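Local structure of type IV pilus secretin PilQ family protein (6W6M) at the interface of chains A and B. The protein forms the outer-membrane secretin channel for the type IVa competence pilus and is required for natural competence. Numbering follows the deposited sequence. Chains: chain A/B, Type IV pilus secretin PilQ family protein.

Contact 1: the interface of chains A and B. Residues chain A 184-186, 223, 225; chain B 208, 211-212.
In the N0 domain (secretin/TonB short N-terminal family) of this secretin, helix 202-212 of one subunit packs by its last turns against the sheet side of the next. B:Val212, on the last turn, and B:Ile208, one turn earlier on the same helix face, meet A:Val184, A:Val223 and A:Leu225. B:Val212 uses both branches. Its CG2 methyl comes up to the CG2 methyl of A:Val184 at 3.7 Å and rests 3.9 Å from CB of A:Leu225. The other branch is turned anti to the backbone N (chi1 175°), which carries CG1 towards the loop after strand 183-184, where it lies 3.5 Å from the carbonyl O of A:Val185; A:Ser186 borders the same methyl more distantly.

B:Ile208 sends out its longer branch. With CG1 swung anti to the backbone N (chi1 -159°), CD1 lies where two residues of chain A meet it, 3.8 Å from CG2 of A:Val223 and 3.9 Å from CD2 of A:Leu225. The leucine and isoleucine side chains run past each other in opposite directions, whereas A:Val184 crosses B:Ile208 at a slant, its CG2 packing on CG1. Branched aliphatic residues suit this seam: valines give short, stiff methyl surfaces on the extended chain, and the longer isoleucine and leucine reach across. B:Gln211 lies at the margin, its OE1 coming only loosely towards CD2 of A:Leu225.

Repeated around the ring, this apolar helix-on-sheet seam probably helps hold neighbouring periplasmic domains side by side.

Contact 2: the interface of chains A and B. Residues chain A 442-443, 499; chain B 444, 491, 493, 498-500.
A lateral subunit-to-subunit interface of the secretin barrel is formed here, where A:Pro443, on strand 440-444, packs against strands 486-493 and 496-513 of chain B and helps join neighbouring subunits of the 14-membered assembly. In the secretin family every subunit contributes strands to one shared channel wall, and a proline ring offers a compact, rigid apolar knob for such a seam.

The CB-CG-CD edge of the A:Pro443 ring rests over the two strands, touching B:Val491 on one and B:Ala498 and B:Ser500 on the other. Its CG lies 3.6 Å from CG2 of B:Val491 and 3.8 Å from CB of B:Ala498, while CD approaches CB of B:Ser500 at 3.8 Å. The small side chains of alanine and serine leave room for the ring, and serine presents its CB rather than its hydroxyl. With CG1 anti to the carbonyl carbon (chi1 -64°), CG2 of B:Val491 takes the place between the backbone N and the carbonyl carbon, from which it reaches the proline. A second flank of B:Val491 meets chain A too: its CB lies 3.9 Å from CG2 of A:Val499, the two valines crossing nearly at right angles.

Backbone oxygens take part as well: the carbonyl O of B:Val499 lies 3.4 Å from CG of A:Pro443, and the proline's own carbonyl O faces the CG2 methyl of B:Thr493. The B:Val499 oxygen accepts a hydrogen bond from the phenol OH of B:Tyr444 at 2.5 Å, within chain B. This hydroxyl stands above the carbonyl plane, 43° out of it, and the C=O...OH angle is 137°; the oxygen lies in the plane of the tyrosine ring, at its edge. The bond probably helps hold the tyrosine ring where its CE1 borders CB of A:Pro443. A:Ile442, the residue before the proline, adds a looser apolar margin towards B:Ser500.

Contact 1: the interface of chains A and B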
loop_
_atom_site.group_PDB
_atom_site.type_symbol
_atom_site.label_atom_id
_atom_site.label_comp_id
_atom_site.label_asym_id
_atom_site.label_seq_id
_atom_site.Cartn_x
_atom_site.Cartn_y
_atom_site.Cartn_z
ATOM N N VAL A 184 60.516 57.658 27.319
ATOM C CA VAL A 184 59.724 58.049 28.478
ATOM C C VAL A 184 59.131 56.803 29.119
ATOM O O VAL A 184 58.973 55.763 28.471
ATOM C CB VAL A 184 58.607 59.048 28.106
ATOM C CG1 VAL A 184 59.199 60.389 27.705
ATOM C CG2 VAL A 184 57.750 58.483 26.987
ATOM N N VAL A 185 58.809 56.913 30.407
ATOM C CA VAL A 185 58.278 55.791 31.175
ATOM C C VAL A 185 56.999 56.202 31.890
ATOM O O VAL A 185 56.603 57.371 31.862
ATOM C CB VAL A 185 59.318 55.270 32.182
ATOM C CG1 VAL A 185 60.512 54.674 31.457
ATOM C CG2 VAL A 185 59.752 56.394 33.113
ATOM N N SER A 186 56.354 55.240 32.544
ATOM C CA SER A 186 55.126 55.489 33.290
ATOM C C SER A 186 55.465 56.023 34.683
ATOM O O SER A 186 56.604 56.396 34.976
ATOM C CB SER A 186 54.286 54.217 33.354
ATOM O OG SER A 186 53.840 53.836 32.064
ATOM N N VAL A 223 60.339 58.468 19.048
ATOM C CA VAL A 223 60.723 58.312 20.443
ATOM C C VAL A 223 60.102 57.035 20.995
ATOM O O VAL A 223 59.143 56.487 20.444
ATOM C CB VAL A 223 60.316 59.532 21.294
ATOM C CG1 VAL A 223 61.032 60.777 20.798
ATOM C CG2 VAL A 223 58.811 59.729 21.259
ATOM N N LEU A 225 58.624 54.605 24.265
ATOM C CA LEU A 225 57.871 54.611 25.508
ATOM C C LEU A 225 57.964 53.232 26.139
ATOM O O LEU A 225 57.985 52.218 25.434
ATOM C CB LEU A 225 56.402 55.001 25.271
ATOM C CG LEU A 225 55.575 54.259 24.209
ATOM C CD1 LEU A 225 54.984 52.961 24.743
ATOM C CD2 LEU A 225 54.470 55.153 23.662
ATOM N N ILE B 208 52.727 62.088 22.855
ATOM C CA ILE B 208 53.426 61.138 23.715
ATOM C C ILE B 208 52.964 61.292 25.160
ATOM O O ILE B 208 52.825 60.293 25.885
ATOM C CB ILE B 208 54.954 61.288 23.562
ATOM C CG1 ILE B 208 55.669 60.021 24.030
ATOM C CG2 ILE B 208 55.487 62.497 24.317
ATOM C CD1 ILE B 208 55.568 58.869 23.062
ATOM N N GLN B 211 49.525 59.698 25.395
ATOM C CA GLN B 211 49.588 58.249 25.256
ATOM C C GLN B 211 50.088 57.597 26.534
ATOM O O GLN B 211 49.446 56.687 27.067
ATOM C CB GLN B 211 50.494 57.865 24.085
ATOM C CG GLN B 211 49.930 58.173 22.713
ATOM C CD GLN B 211 51.014 58.528 21.713
ATOM O OE1 GLN B 211 52.204 58.358 21.981
ATOM N NE2 GLN B 211 50.610 59.039 20.556
ATOM N N VAL B 212 51.235 58.054 27.040
ATOM C CA VAL B 212 51.874 57.360 28.156
ATOM C C VAL B 212 51.028 57.479 29.419
ATOM O O VAL B 212 50.574 56.474 29.978
ATOM C CB VAL B 212 53.299 57.890 28.373
ATOM C CG1 VAL B 212 53.912 57.263 29.613
ATOM C CG2 VAL B 212 54.146 57.593 27.148
#

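Contact 2: the interface of chains A and B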
loop_
_atom_site.group_PDB
_atom_site.type_symbol
_atom_site.label_atom_id
_atom_site.label_comp_id
_atom_site.label_asym_id
_atom_site.label_seq_id
_atom_site.Cartn_x
_atom_site.Cartn_y
_atom_site.Cartn_z
ATOM N N ILE A 442 12.942 10.903 -31.007
ATOM C CA ILE A 442 12.210 9.642 -31.126
ATOM C C ILE A 442 11.372 9.426 -29.866
ATOM O O ILE A 442 11.912 9.489 -28.752
ATOM C CB ILE A 442 13.178 8.485 -31.357
ATOM C CG1 ILE A 442 14.023 8.746 -32.595
ATOM C CG2 ILE A 442 12.437 7.192 -31.539
ATOM C CD1 ILE A 442 13.223 8.921 -33.834
ATOM N N PRO A 443 10.065 9.214 -30.043
ATOM C CA PRO A 443 9.190 8.955 -28.907
ATOM C C PRO A 443 9.395 7.516 -28.494
ATOM O O PRO A 443 9.159 6.612 -29.290
ATOM C CB PRO A 443 7.795 9.124 -29.502
ATOM C CG PRO A 443 7.961 8.765 -30.934
ATOM C CD PRO A 443 9.328 9.249 -31.317
ATOM N N VAL A 499 12.792 1.547 -32.053
ATOM C CA VAL A 499 13.727 2.118 -33.013
ATOM C C VAL A 499 15.093 2.222 -32.354
ATOM O O VAL A 499 15.194 2.650 -31.202
ATOM C CB VAL A 499 13.255 3.501 -33.500
ATOM C CG1 VAL A 499 14.108 3.982 -34.640
ATOM C CG2 VAL A 499 11.815 3.453 -33.914
ATOM N N TYR B 444 0.544 13.196 -26.650
ATOM C CA TYR B 444 1.281 11.940 -26.492
ATOM C C TYR B 444 0.577 11.033 -25.490
ATOM O O TYR B 444 -0.026 11.516 -24.532
ATOM C CB TYR B 444 2.745 12.180 -26.130
ATOM C CG TYR B 444 3.571 12.523 -27.344
ATOM C CD1 TYR B 444 4.159 11.526 -28.110
ATOM C CD2 TYR B 444 3.734 13.840 -27.748
ATOM C CE1 TYR B 444 4.903 11.833 -29.230
ATOM C CE2 TYR B 444 4.473 14.156 -28.867
ATOM C CZ TYR B 444 5.056 13.151 -29.601
ATOM O OH TYR B 444 5.796 13.468 -30.714
ATOM N N VAL B 491 6.699 6.509 -36.021
ATOM C CA VAL B 491 7.510 5.340 -35.715
ATOM C C VAL B 491 6.715 4.335 -34.896
ATOM O O VAL B 491 5.624 4.634 -34.409
ATOM C CB VAL B 491 8.804 5.750 -34.995
ATOM C CG1 VAL B 491 9.637 6.592 -35.916
ATOM C CG2 VAL B 491 8.499 6.506 -33.733
ATOM N N THR B 493 6.290 1.945 -31.561
ATOM C CA THR B 493 6.685 1.906 -30.125
ATOM C C THR B 493 5.930 0.770 -29.424
ATOM O O THR B 493 4.691 0.856 -29.340
ATOM C CB THR B 493 6.403 3.242 -29.424
ATOM O OG1 THR B 493 5.027 3.274 -29.049
ATOM C CG2 THR B 493 6.726 4.452 -30.274
ATOM N N ALA B 498 3.611 6.055 -32.473
ATOM C CA ALA B 498 3.632 7.423 -31.975
ATOM C C ALA B 498 4.278 8.298 -33.041
ATOM O O ALA B 498 4.786 7.800 -34.048
ATOM C CB ALA B 498 4.354 7.499 -30.629
ATOM N N VAL B 499 4.272 9.605 -32.816
ATOM C CA VAL B 499 4.710 10.586 -33.798
ATOM C C VAL B 499 6.058 11.136 -33.362
ATOM O O VAL B 499 6.248 11.449 -32.184
ATOM C CB VAL B 499 3.684 11.726 -33.949
ATOM C CG1 VAL B 499 4.041 12.612 -35.108
ATOM C CG2 VAL B 499 2.302 11.172 -34.126
ATOM N N SER B 500 6.993 11.255 -34.299
ATOM C CA SER B 500 8.303 11.825 -34.028
ATOM C C SER B 500 8.362 13.272 -34.513
ATOM O O SER B 500 7.504 13.736 -35.256
ATOM C CB SER B 500 9.396 10.983 -34.678
ATOM O OG SER B 500 9.282 10.990 -36.082
#

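Contact 1, in the N0 domain, and contact 2, in the barrel, lie on the same pair of neighbouring subunits, with centres about 91 Å apart, and share no residue or secondary-structure element. Within contact 2, residue 499 takes part from both chains, yet with different partners in each: the interface is not an exact two-fold, as suits a ring of 14 subunits in which each presents one side to one neighbour and its other side to the next. Neighbours are thus joined at two widely spaced levels, which would be expected to limit tilting between subunits and to keep the channel aligned along its length.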